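Local coordinates for CLIP-associating protein 2 (Mus musculus, PDB 3WOZ) that probably binds tubulin through a TOG domain built of HEAT repeats and so contributes to the control of microtubule dynamics, at residues A[46-51]-A[71-76]; A[52-55]-A[61-64]; A[146-151]-A[174-179]. All coordinates share one frame; numbering follows the deposited sequence. Where two conformers were deposited one is given.

The three contacts belong to one all-helical TOG domain and follow the course of the chain. Contacts 1 and 2 share helix 41-54 and helix 60-77: 52-55 with 61-64 joins the ends nearest the connecting turn, nested within the longer loop that 46-51 with 71-76 closes, and their centres lie about 12 Å apart. Contact 3 comes later, between helix 141-155 and helix 167-179, on the opposite side of the chain's centre; its centre is about 28 Å from that of contact 1 and 27 Å from that of contact 2. All three are buried and none has a hydrogen bond between its segments, consistent with a HEAT-repeat solenoid held together by local helix-to-helix packing along its length.

Contact 1 (A[46-51]-A[71-76]); sequences RLCEIF and VDFIQV
F73 of helix 60-77 projects as a single large knob against L47, C48 and F51 of helix 41-54, in the helix-on-helix packing of a HEAT-repeat TOG domain. The two short segments run roughly antiparallel, at 146°, and their axes come no nearer than 13.1 Å. That separation is wide, and F73 and the side chains of helix 41-54 bridge it together: CG of F73 stands anti to the backbone N, which carries the ring out toward helix 41-54.

The hollow it enters has three walls. F51 forms one, presenting its edge to a face of F73 in a T-shaped pair with ring centroids 5.0 Å apart and planes at 87°. Within this pair the nearest atoms are F51 CE2 and F73 CD1, 3.6 Å apart, and CE2 stands toward the rim of the F73 face rather than over its middle. L47 supplies a second wall from an oblique direction, its CD2 3.5 Å from F73 CE2. The other branch of this leucine serves a different surface, since L47 CD1 lies over the centre of a face of F51; one forked side chain thus packs against both rings. Were F73 replaced by alanine, the F51 edge would probably lose the aromatic face it meets and a gap would open between the helices.

All four touching residues are buried, and no hydrogen bond joins the segments. L29 of helix 19-34 touches both L47 and F51, while W84 packs against C48 and F51. The third wall is the sulfur of C48, a sulfur-aromatic contact at the ring edge: SG lies 86° off the F73 ring normal and 4.0 Å from F73 CZ.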
loop_
_atom_site.group_PDB
_atom_site.type_symbol
_atom_site.label_atom_id
_atom_site.label_comp_id
_atom_site.label_asym_id
_atom_site.label_seq_id
_atom_site.Cartn_x
_atom_site.Cartn_y
_atom_site.Cartn_z
ATOM N N ARG A 46 6.760 -0.834 -19.400
ATOM C CA ARG A 46 6.464 0.540 -19.803
ATOM C C ARG A 46 5.175 1.064 -19.155
ATOM O O ARG A 46 5.120 2.218 -18.722
ATOM C CB ARG A 46 6.399 0.652 -21.331
ATOM C CG ARG A 46 5.906 1.999 -21.860
ATOM C CD ARG A 46 6.467 2.284 -23.243
ATOM N NE ARG A 46 5.615 3.171 -24.041
ATOM C CZ ARG A 46 5.590 4.499 -23.941
ATOM N NH1 ARG A 46 6.356 5.124 -23.052
ATOM N NH2 ARG A 46 4.785 5.203 -24.725
ATOM N N LEU A 47 4.152 0.213 -19.082
ATOM C CA LEU A 47 2.888 0.591 -18.452
ATOM C C LEU A 47 3.058 0.864 -16.953
ATOM O O LEU A 47 2.472 1.811 -16.423
ATOM C CB LEU A 47 1.801 -0.465 -18.707
ATOM C CG LEU A 47 0.417 -0.293 -18.056
ATOM C CD1 LEU A 47 -0.125 1.129 -18.205
ATOM C CD2 LEU A 47 -0.557 -1.293 -18.637
ATOM N N CYS A 48 3.861 0.039 -16.283
ATOM C CA CYS A 48 4.184 0.253 -14.877
ATOM C C CYS A 48 4.894 1.585 -14.654
ATOM O O CYS A 48 4.666 2.248 -13.645
ATOM C CB CYS A 48 5.030 -0.890 -14.332
ATOM S SG CYS A 48 4.088 -2.390 -14.102
ATOM N N GLU A 49 5.742 1.963 -15.606
ATOM C CA GLU A 49 6.467 3.233 -15.549
ATOM C C GLU A 49 5.531 4.421 -15.766
ATOM O O GLU A 49 5.665 5.454 -15.102
ATOM C CB GLU A 49 7.621 3.239 -16.556
ATOM C CG GLU A 49 8.752 2.282 -16.169
ATOM C CD GLU A 49 9.742 2.018 -17.294
ATOM O OE1 GLU A 49 9.561 2.562 -18.409
ATOM O OE2 GLU A 49 10.705 1.258 -17.058
ATOM N N ILE A 50 4.582 4.257 -16.686
ATOM C CA ILE A 50 3.521 5.237 -16.919
ATOM C C ILE A 50 2.621 5.396 -15.687
ATOM O O ILE A 50 2.284 6.514 -15.299
ATOM C CB ILE A 50 2.667 4.856 -18.153
ATOM C CG1 ILE A 50 3.481 5.053 -19.441
ATOM C CG2 ILE A 50 1.370 5.676 -18.203
ATOM C CD1 ILE A 50 2.886 4.371 -20.675
ATOM N N PHE A 51 2.250 4.271 -15.077
ATOM C CA PHE A 51 1.370 4.282 -13.912
ATOM C C PHE A 51 2.037 4.892 -12.682
ATOM O O PHE A 51 1.377 5.569 -11.893
ATOM C CB PHE A 51 0.851 2.871 -13.604
ATOM C CG PHE A 51 -0.396 2.491 -14.363
ATOM C CD1 PHE A 51 -1.036 3.398 -15.205
ATOM C CD2 PHE A 51 -0.958 1.228 -14.198
ATOM C CE1 PHE A 51 -2.198 3.045 -15.885
ATOM C CE2 PHE A 51 -2.118 0.871 -14.870
ATOM C CZ PHE A 51 -2.740 1.785 -15.714
ATOM N N VAL A 71 -7.655 -1.351 -10.811
ATOM C CA VAL A 71 -8.379 -2.526 -10.322
ATOM C C VAL A 71 -8.290 -3.663 -11.340
ATOM O O VAL A 71 -7.898 -4.778 -10.999
ATOM C CB VAL A 71 -9.856 -2.186 -9.992
ATOM C CG1 VAL A 71 -10.666 -3.449 -9.683
ATOM C CG2 VAL A 71 -9.924 -1.217 -8.821
ATOM N N ASP A 72 -8.630 -3.354 -12.589
ATOM C CA ASP A 72 -8.551 -4.304 -13.697
ATOM C C ASP A 72 -7.121 -4.715 -14.015
ATOM O O ASP A 72 -6.862 -5.874 -14.332
ATOM C CB ASP A 72 -9.195 -3.700 -14.944
ATOM C CG ASP A 72 -10.681 -3.537 -14.794
ATOM O OD1 ASP A 72 -11.137 -2.390 -14.566
ATOM O OD2 ASP A 72 -11.389 -4.563 -14.872
ATOM N N PHE A 73 -6.209 -3.748 -13.936
ATOM C CA PHE A 73 -4.795 -3.967 -14.223
ATOM C C PHE A 73 -4.187 -4.935 -13.224
ATOM O O PHE A 73 -3.529 -5.899 -13.617
ATOM C CB PHE A 73 -4.045 -2.631 -14.218
ATOM C CG PHE A 73 -2.559 -2.756 -14.403
ATOM C CD1 PHE A 73 -1.690 -2.414 -13.371
ATOM C CD2 PHE A 73 -2.023 -3.196 -15.610
ATOM C CE1 PHE A 73 -0.316 -2.506 -13.539
ATOM C CE2 PHE A 73 -0.651 -3.299 -15.782
ATOM C CZ PHE A 73 0.204 -2.944 -14.749
ATOM N N ILE A 74 -4.424 -4.682 -11.937
ATOM C CA ILE A 74 -3.962 -5.568 -10.879
ATOM C C ILE A 74 -4.571 -6.969 -11.025
ATOM O O ILE A 74 -3.856 -7.967 -10.951
ATOM C CB ILE A 74 -4.252 -4.993 -9.469
ATOM C CG1 ILE A 74 -3.461 -3.698 -9.239
ATOM C CG2 ILE A 74 -3.912 -6.013 -8.392
ATOM C CD1 ILE A 74 -4.041 -2.800 -8.159
ATOM N N GLN A 75 -5.883 -7.038 -11.241
ATOM C CA GLN A 75 -6.573 -8.328 -11.353
ATOM C C GLN A 75 -6.077 -9.188 -12.520
ATOM O O GLN A 75 -5.978 -10.402 -12.394
ATOM C CB GLN A 75 -8.090 -8.137 -11.410
ATOM C CG GLN A 75 -8.695 -7.822 -10.049
ATOM C CD GLN A 75 -10.127 -7.326 -10.125
ATOM O OE1 GLN A 75 -10.629 -6.991 -11.200
ATOM N NE2 GLN A 75 -10.790 -7.273 -8.978
ATOM N N VAL A 76 -5.738 -8.550 -13.636
ATOM C CA VAL A 76 -5.276 -9.266 -14.825
ATOM C C VAL A 76 -3.798 -9.676 -14.734
ATOM O O VAL A 76 -3.439 -10.781 -15.134
ATOM C CB VAL A 76 -5.576 -8.450 -16.119
ATOM C CG1 VAL A 76 -4.774 -8.963 -17.325
ATOM C CG2 VAL A 76 -7.075 -8.468 -16.417
#

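Contact 2 (A[52-55]-A[61-64]); sequences TRMF and KVFS
F63 meets the carbonyl oxygen of M54 at its ring edge and that of F55 obliquely, near the connection between helix 41-54 and helix 60-77. From CB, the chain leaves with CG pointing directly away from the backbone N (chi1 -180°), which sends the ring toward these carbonyls. Beyond CG, CD2 approaches M54 O at 3.5 Å, with the oxygen near the ring plane. The next atom along, CE2, lies 3.5 Å from F55 O. The C-H edge turned to M54 O is probably a weakly favourable electrostatic fit, though no hydrogen bond crosses the contact.

Beside it, M54, deposited as selenomethionine, crosses V62 at about a right angle. Its chain bends about the CG-SE bond, and the terminal CE rests 4.1 Å from V62 CG1.

The contact sits between neighbouring helices of the solenoid. M54 and V62 both touch R22 and L26 of helix 19-34, whereas F63 meets K95 of helix 85-96 and V104 of helix 102-118; K95 NZ also hydrogen-bonds to F55 O.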
loop_
_atom_site.group_PDB
_atom_site.type_symbol
_atom_site.label_atom_id
_atom_site.label_comp_id
_atom_site.label_asym_id
_atom_site.label_seq_id
_atom_site.Cartn_x
_atom_site.Cartn_y
_atom_site.Cartn_z
ATOM N N THR A 52 3.339 4.641 -12.529
ATOM C CA THR A 52 4.143 5.240 -11.467
ATOM C C THR A 52 4.038 6.766 -11.505
ATOM O O THR A 52 3.824 7.402 -10.471
ATOM C CB THR A 52 5.627 4.802 -11.566
ATOM O OG1 THR A 52 5.713 3.378 -11.442
ATOM C CG2 THR A 52 6.478 5.449 -10.466
ATOM N N ARG A 53 4.169 7.332 -12.704
ATOM C CA ARG A 53 4.052 8.776 -12.909
ATOM C C ARG A 53 2.606 9.252 -12.767
ATOM O O ARG A 53 2.352 10.363 -12.289
ATOM C CB ARG A 53 4.605 9.174 -14.280
ATOM C CG ARG A 53 6.101 8.928 -14.448
ATOM C CD ARG A 53 6.655 9.698 -15.638
ATOM N NE ARG A 53 5.902 9.431 -16.860
ATOM C CZ ARG A 53 6.159 8.429 -17.694
ATOM N NH1 ARG A 53 7.154 7.588 -17.441
ATOM N NH2 ARG A 53 5.418 8.267 -18.781
HETATM N N MSE A 54 1.662 8.401 -13.172
HETATM C CA MSE A 54 0.233 8.710 -13.087
HETATM C C MSE A 54 -0.251 8.942 -11.652
HETATM O O MSE A 54 -1.261 9.605 -11.432
HETATM C CB MSE A 54 -0.601 7.621 -13.764
HETATM C CG MSE A 54 -1.753 8.170 -14.593
HETATM SE SE MSE A 54 -2.344 6.961 -16.005
HETATM C CE MSE A 54 -2.528 8.240 -17.475
ATOM N N PHE A 55 0.471 8.395 -10.678
ATOM C CA PHE A 55 0.165 8.652 -9.275
ATOM C C PHE A 55 0.248 10.140 -8.940
ATOM O O PHE A 55 -0.408 10.604 -8.011
ATOM C CB PHE A 55 1.077 7.836 -8.354
ATOM C CG PHE A 55 0.596 6.434 -8.120
ATOM C CD1 PHE A 55 -0.553 6.196 -7.378
ATOM C CD2 PHE A 55 1.294 5.349 -8.643
ATOM C CE1 PHE A 55 -1.012 4.897 -7.165
ATOM C CE2 PHE A 55 0.846 4.041 -8.425
ATOM C CZ PHE A 55 -0.308 3.820 -7.680
ATOM N N LYS A 61 -9.812 14.271 -13.314
ATOM C CA LYS A 61 -10.581 13.261 -14.048
ATOM C C LYS A 61 -9.673 12.120 -14.491
ATOM O O LYS A 61 -10.018 10.953 -14.338
ATOM C CB LYS A 61 -11.313 13.891 -15.244
ATOM C CG LYS A 61 -12.035 12.916 -16.180
ATOM C CD LYS A 61 -13.193 12.195 -15.484
ATOM C CE LYS A 61 -14.014 11.385 -16.478
ATOM N NZ LYS A 61 -14.913 10.418 -15.790
ATOM N N VAL A 62 -8.505 12.473 -15.021
ATOM C CA VAL A 62 -7.515 11.488 -15.447
ATOM C C VAL A 62 -7.107 10.601 -14.266
ATOM O O VAL A 62 -7.062 9.375 -14.396
ATOM C CB VAL A 62 -6.270 12.156 -16.080
ATOM C CG1 VAL A 62 -5.239 11.111 -16.484
ATOM C CG2 VAL A 62 -6.670 12.995 -17.298
ATOM N N PHE A 63 -6.842 11.231 -13.120
ATOM C CA PHE A 63 -6.375 10.526 -11.924
ATOM C C PHE A 63 -7.416 9.544 -11.382
ATOM O O PHE A 63 -7.081 8.414 -11.044
ATOM C CB PHE A 63 -5.923 11.517 -10.839
ATOM C CG PHE A 63 -5.424 10.861 -9.575
ATOM C CD1 PHE A 63 -6.190 10.892 -8.414
ATOM C CD2 PHE A 63 -4.194 10.204 -9.548
ATOM C CE1 PHE A 63 -5.740 10.290 -7.239
ATOM C CE2 PHE A 63 -3.735 9.596 -8.382
ATOM C CZ PHE A 63 -4.510 9.641 -7.221
ATOM N N SER A 64 -8.671 9.979 -11.309
ATOM C CA SER A 64 -9.772 9.111 -10.890
ATOM C C SER A 64 -10.001 7.942 -11.844
ATOM O O SER A 64 -10.276 6.828 -11.400
ATOM C CB SER A 64 -11.058 9.908 -10.703
ATOM O OG SER A 64 -11.099 10.449 -9.398
#

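Contact 3 (A[146-151]-A[174-179]); sequences AILKYI and SRVITW
L148 of helix 141-155 divides its fork between V176 and W179 of helix 167-179, an apolar junction between successive helices of the HEAT-repeat solenoid. The backbones are nearest at L148 and V176, whose CA atoms stand 8.4 Å apart, so side chains make the contact. The leucine and valine side chains pass alongside one another, pointing opposite ways. L148 CD2 sits against both valine methyls, 4.0 Å from V176 CG1 and equally far from V176 CG2, as the bump that meets the notch of the valine fork.

The other branch, CD1, reaches the six-membered part of the indole, 4.2 Å from W179 CE3. Here the approach is oblique, and the methyl is neither stacked on the ring nor set squarely at its rim. With chi1 at -67°, W179 turns CG away from its own carbonyl carbon, and the indole lies back along its own helix: R175 O is over one face, 3.2 Å above the ring plane and toward the rim. The same oxygen accepts hydrogen bonds from W179 N and from T178 OG1.

A191 and V195 of helix 186-202 touch L148, and K144 makes a cation-pi contact with W179. With three buried residues touching and no hydrogen bond between the segments, cohesion between them probably rests on dispersion and the exclusion of water, while R175 O is bonded by W179 N and T178 OG1 and not by L148.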
loop_
_atom_site.group_PDB
_atom_site.type_symbol
_atom_site.label_atom_id
_atom_site.label_comp_id
_atom_site.label_asym_id
_atom_site.label_seq_id
_atom_site.Cartn_x
_atom_site.Cartn_y
_atom_site.Cartn_z
ATOM N N ALA A 146 -3.179 5.423 7.419
ATOM C CA ALA A 146 -3.389 4.556 6.260
ATOM C C ALA A 146 -2.453 3.338 6.259
ATOM O O ALA A 146 -2.897 2.212 6.023
ATOM C CB ALA A 146 -3.247 5.354 4.970
ATOM N N ILE A 147 -1.170 3.570 6.531
ATOM C CA ILE A 147 -0.197 2.476 6.673
ATOM C C ILE A 147 -0.637 1.492 7.749
ATOM O O ILE A 147 -0.655 0.286 7.512
ATOM C CB ILE A 147 1.223 2.989 7.008
ATOM C CG1 ILE A 147 1.820 3.736 5.819
ATOM C CG2 ILE A 147 2.145 1.829 7.422
ATOM C CD1 ILE A 147 2.863 4.770 6.218
ATOM N N LEU A 148 -1.005 2.016 8.919
ATOM C CA LEU A 148 -1.405 1.191 10.061
ATOM C C LEU A 148 -2.690 0.398 9.813
ATOM O O LEU A 148 -2.756 -0.800 10.110
ATOM C CB LEU A 148 -1.527 2.038 11.336
ATOM C CG LEU A 148 -0.243 2.688 11.879
ATOM C CD1 LEU A 148 -0.575 3.812 12.868
ATOM C CD2 LEU A 148 0.721 1.656 12.502
ATOM N N LYS A 149 -3.709 1.058 9.264
ATOM C CA LYS A 149 -4.957 0.362 8.934
ATOM C C LYS A 149 -4.709 -0.799 7.970
ATOM O O LYS A 149 -5.297 -1.871 8.116
ATOM C CB LYS A 149 -5.992 1.323 8.349
ATOM C CG LYS A 149 -6.723 2.156 9.387
ATOM C CD LYS A 149 -7.777 3.025 8.717
ATOM C CE LYS A 149 -8.730 3.657 9.723
ATOM N NZ LYS A 149 -9.532 4.725 9.050
ATOM N N TYR A 150 -3.824 -0.583 7.003
ATOM C CA TYR A 150 -3.490 -1.615 6.030
ATOM C C TYR A 150 -2.755 -2.786 6.695
ATOM O O TYR A 150 -3.116 -3.947 6.470
ATOM C CB TYR A 150 -2.680 -1.026 4.876
ATOM C CG TYR A 150 -2.568 -1.928 3.663
ATOM C CD1 TYR A 150 -1.670 -3.000 3.643
ATOM C CD2 TYR A 150 -3.345 -1.703 2.531
ATOM C CE1 TYR A 150 -1.559 -3.827 2.528
ATOM C CE2 TYR A 150 -3.234 -2.519 1.411
ATOM C CZ TYR A 150 -2.343 -3.582 1.420
ATOM O OH TYR A 150 -2.228 -4.389 0.311
ATOM N N ILE A 151 -1.746 -2.482 7.516
ATOM C CA ILE A 151 -1.062 -3.514 8.320
ATOM C C ILE A 151 -2.094 -4.349 9.051
ATOM O O ILE A 151 -2.117 -5.567 8.915
ATOM C CB ILE A 151 -0.118 -2.938 9.421
ATOM C CG1 ILE A 151 0.729 -1.759 8.926
ATOM C CG2 ILE A 151 0.731 -4.058 10.053
ATOM C CD1 ILE A 151 1.895 -2.108 8.069
ATOM N N SER A 174 8.923 -0.810 16.827
ATOM C CA SER A 174 9.386 0.269 17.710
ATOM C C SER A 174 8.686 1.590 17.408
ATOM O O SER A 174 8.184 2.254 18.312
ATOM C CB SER A 174 10.900 0.466 17.583
ATOM O OG SER A 174 11.603 -0.708 17.932
ATOM N N ARG A 175 8.669 1.961 16.130
ATOM C CA ARG A 175 8.006 3.182 15.674
ATOM C C ARG A 175 6.518 3.177 16.003
ATOM O O ARG A 175 5.974 4.195 16.437
ATOM C CB ARG A 175 8.215 3.385 14.174
ATOM C CG ARG A 175 9.647 3.724 13.799
ATOM C CD ARG A 175 9.754 4.229 12.365
ATOM N NE ARG A 175 9.023 5.480 12.155
ATOM C CZ ARG A 175 9.280 6.348 11.178
ATOM N NH1 ARG A 175 8.560 7.457 11.066
ATOM N NH2 ARG A 175 10.261 6.114 10.314
ATOM N N VAL A 176 5.881 2.020 15.816
ATOM C CA VAL A 176 4.453 1.850 16.075
ATOM C C VAL A 176 4.126 2.054 17.560
ATOM O O VAL A 176 3.138 2.719 17.889
ATOM C CB VAL A 176 3.924 0.474 15.559
ATOM C CG1 VAL A 176 2.445 0.300 15.860
ATOM C CG2 VAL A 176 4.158 0.337 14.061
ATOM N N ILE A 177 4.966 1.493 18.439
ATOM C CA ILE A 177 4.814 1.627 19.898
ATOM C C ILE A 177 4.624 3.088 20.316
ATOM O O ILE A 177 3.703 3.412 21.071
ATOM C CB ILE A 177 6.041 1.054 20.690
ATOM C CG1 ILE A 177 6.482 -0.324 20.168
ATOM C CG2 ILE A 177 5.760 1.029 22.205
ATOM C CD1 ILE A 177 5.627 -1.510 20.611
ATOM N N THR A 178 5.502 3.956 19.819
ATOM C CA THR A 178 5.477 5.376 20.171
ATOM C C THR A 178 4.290 6.098 19.542
ATOM O O THR A 178 3.677 6.960 20.179
ATOM C CB THR A 178 6.791 6.087 19.797
ATOM O OG1 THR A 178 7.145 5.767 18.446
ATOM C CG2 THR A 178 7.916 5.644 20.726
ATOM N N TRP A 179 3.962 5.730 18.302
ATOM C CA TRP A 179 2.787 6.262 17.612
ATOM C C TRP A 179 1.497 5.935 18.371
ATOM O O TRP A 179 0.450 6.543 18.131
ATOM C CB TRP A 179 2.707 5.732 16.172
ATOM C CG TRP A 179 3.810 6.210 15.251
ATOM C CD1 TRP A 179 4.747 7.170 15.515
ATOM C CD2 TRP A 179 4.062 5.766 13.909
ATOM N NE1 TRP A 179 5.572 7.341 14.428
ATOM C CE2 TRP A 179 5.175 6.494 13.430
ATOM C CE3 TRP A 179 3.456 4.824 13.065
ATOM C CZ2 TRP A 179 5.697 6.306 12.145
ATOM C CZ3 TRP A 179 3.980 4.636 11.785
ATOM C CH2 TRP A 179 5.088 5.377 11.341
#